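Local coordinates for pyruvate dehydrogenase complex, dihydrolipoamide acetyltransferase E2 component (Thermus thermophilus, PDB 2EQ9), which probably serves as the acetyltransferase component of the pyruvate dehydrogenase complex, with this fragment being its small peripheral subunit-binding domain, at residues C[16-21]-C[28-33]. Sequence-based numbering, arbitrary orientation.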
loop_
_atom_site.group_PDB
_atom_site.type_symbol
_atom_site.label_atom_id
_atom_site.label_comp_id
_atom_site.label_asym_id
_atom_site.label_seq_id
_atom_site.Cartn_x
_atom_site.Cartn_y
_atom_site.Cartn_z
ATOM N N ILE C 16 -33.554 -4.620 11.780
ATOM C CA ILE C 16 -33.151 -4.512 13.179
ATOM C C ILE C 16 -32.238 -3.312 13.415
ATOM O O ILE C 16 -31.173 -3.202 12.803
ATOM C CB ILE C 16 -32.380 -5.767 13.650
ATOM C CG1 ILE C 16 -33.261 -7.010 13.538
ATOM C CG2 ILE C 16 -31.927 -5.589 15.092
ATOM C CD1 ILE C 16 -32.541 -8.291 13.901
ATOM N N PRO C 17 -32.642 -2.393 14.302
ATOM C CA PRO C 17 -31.813 -1.218 14.590
ATOM C C PRO C 17 -30.484 -1.673 15.201
ATOM O O PRO C 17 -30.449 -2.223 16.304
ATOM C CB PRO C 17 -32.679 -0.406 15.557
ATOM C CG PRO C 17 -33.570 -1.447 16.191
ATOM C CD PRO C 17 -33.916 -2.342 15.040
ATOM N N ILE C 18 -29.395 -1.444 14.473
ATOM C CA ILE C 18 -28.068 -1.868 14.904
ATOM C C ILE C 18 -27.659 -1.430 16.307
ATOM O O ILE C 18 -27.002 -2.185 17.027
ATOM C CB ILE C 18 -26.974 -1.412 13.899
ATOM C CG1 ILE C 18 -25.633 -2.058 14.262
ATOM C CG2 ILE C 18 -26.852 0.109 13.897
ATOM C CD1 ILE C 18 -25.640 -3.578 14.191
ATOM N N GLU C 19 -28.040 -0.220 16.702
ATOM C CA GLU C 19 -27.683 0.269 18.029
ATOM C C GLU C 19 -28.389 -0.499 19.141
ATOM O O GLU C 19 -28.115 -0.285 20.321
ATOM C CB GLU C 19 -27.990 1.769 18.157
ATOM C CG GLU C 19 -29.289 2.225 17.507
ATOM C CD GLU C 19 -29.195 2.262 15.994
ATOM O OE1 GLU C 19 -28.199 2.813 15.479
ATOM O OE2 GLU C 19 -30.113 1.749 15.320
ATOM N N GLU C 20 -29.287 -1.401 18.760
ATOM C CA GLU C 20 -30.032 -2.189 19.734
ATOM C C GLU C 20 -29.448 -3.589 19.898
ATOM O O GLU C 20 -29.868 -4.342 20.775
ATOM C CB GLU C 20 -31.500 -2.309 19.312
ATOM C CG GLU C 20 -32.191 -0.990 18.976
ATOM C CD GLU C 20 -32.186 0.012 20.118
ATOM O OE1 GLU C 20 -32.525 -0.374 21.258
ATOM O OE2 GLU C 20 -31.856 1.194 19.867
ATOM N N VAL C 21 -28.482 -3.938 19.051
ATOM C CA VAL C 21 -27.854 -5.257 19.110
ATOM C C VAL C 21 -26.660 -5.290 20.062
ATOM O O VAL C 21 -25.660 -4.606 19.844
ATOM C CB VAL C 21 -27.366 -5.712 17.720
ATOM C CG1 VAL C 21 -26.782 -7.115 17.810
ATOM C CG2 VAL C 21 -28.509 -5.675 16.728
ATOM N N GLY C 28 -18.271 -4.581 23.651
ATOM C CA GLY C 28 -19.312 -4.278 22.681
ATOM C C GLY C 28 -19.210 -4.350 21.168
ATOM O O GLY C 28 -20.203 -4.056 20.503
ATOM N N ARG C 29 -18.073 -4.725 20.596
ATOM C CA ARG C 29 -18.006 -4.778 19.139
ATOM C C ARG C 29 -19.068 -5.741 18.613
ATOM O O ARG C 29 -19.065 -6.924 18.944
ATOM C CB ARG C 29 -16.617 -5.218 18.666
ATOM C CG ARG C 29 -16.453 -5.163 17.150
ATOM C CD ARG C 29 -15.058 -5.575 16.681
ATOM N NE ARG C 29 -14.034 -4.572 16.966
ATOM C CZ ARG C 29 -13.285 -4.548 18.063
ATOM N NH1 ARG C 29 -13.436 -5.478 18.998
ATOM N NH2 ARG C 29 -12.373 -3.597 18.222
ATOM N N VAL C 30 -19.986 -5.223 17.804
ATOM C CA VAL C 30 -21.053 -6.045 17.241
ATOM C C VAL C 30 -20.595 -6.809 16.000
ATOM O O VAL C 30 -20.085 -6.218 15.044
ATOM C CB VAL C 30 -22.268 -5.179 16.874
ATOM C CG1 VAL C 30 -23.416 -6.058 16.413
ATOM C CG2 VAL C 30 -22.678 -4.329 18.074
ATOM N N ARG C 31 -20.781 -8.126 16.025
ATOM C CA ARG C 31 -20.402 -8.993 14.913
ATOM C C ARG C 31 -21.648 -9.562 14.257
ATOM O O ARG C 31 -22.731 -9.514 14.833
ATOM C CB ARG C 31 -19.548 -10.158 15.414
ATOM C CG ARG C 31 -18.279 -9.753 16.117
ATOM C CD ARG C 31 -17.261 -9.198 15.145
ATOM N NE ARG C 31 -15.983 -8.980 15.812
ATOM C CZ ARG C 31 -14.817 -8.855 15.185
ATOM N NH1 ARG C 31 -13.707 -8.657 15.887
ATOM N NH2 ARG C 31 -14.757 -8.935 13.862
ATOM N N VAL C 32 -21.485 -10.103 13.053
ATOM C CA VAL C 32 -22.597 -10.709 12.321
ATOM C C VAL C 32 -23.304 -11.744 13.196
ATOM O O VAL C 32 -24.524 -11.888 13.141
ATOM C CB VAL C 32 -22.101 -11.403 11.026
ATOM C CG1 VAL C 32 -23.166 -12.358 10.490
ATOM C CG2 VAL C 32 -21.778 -10.358 9.978
ATOM N N GLU C 33 -22.529 -12.457 14.006
ATOM C CA GLU C 33 -23.090 -13.472 14.890
ATOM C C GLU C 33 -24.058 -12.825 15.874
ATOM O O GLU C 33 -25.177 -13.305 16.056
ATOM C CB GLU C 33 -21.977 -14.195 15.657
ATOM C CG GLU C 33 -20.854 -14.726 14.774
ATOM C CD GLU C 33 -19.832 -13.658 14.432
ATOM O OE1 GLU C 33 -19.004 -13.329 15.308
ATOM O OE2 GLU C 33 -19.865 -13.143 13.292
#
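The bond from Glu20 N to Pro17 O, 2.8 Å long, tightens the single 3-10 turn that presents Ile18 and Val21 to Val30. A second bond of the same i to i+3 kind, Val21 N to Ile18 O at 3.1 Å, finishes the turn. This is the peripheral subunit-binding fold: two short helices, 5-13 and 32-39, joined by a long loop that carries the 3-10 turn and, further along, Val30, close to the centre of the chain. Across the contact everything converges on Val30. Its CG1 lies anti to the backbone N (chi1 -175°), and that branch meets both partners, with Val21 CG1 3.8 Å away and Ile18 CD1 at 4.0 Å. The two valines cross at about a right angle, whereas Ile18 runs past Val30 in the opposite direction and touches it through its terminal methyl alone. Ala3 and Val35 also pack on Val30, and Tyr38 on Val21, so both helix 32-39 and the loop ahead of helix 5-13 contribute to this apolar centre. Flanking Val30, Arg29 and Arg31 send their guanidinium groups to backbone atoms of two chains of another protein, consistent with an E3-binding surface. The other methyl of Val30, CG2, rests against the backbone carbonyl of Val21, 3.5 Å from its O.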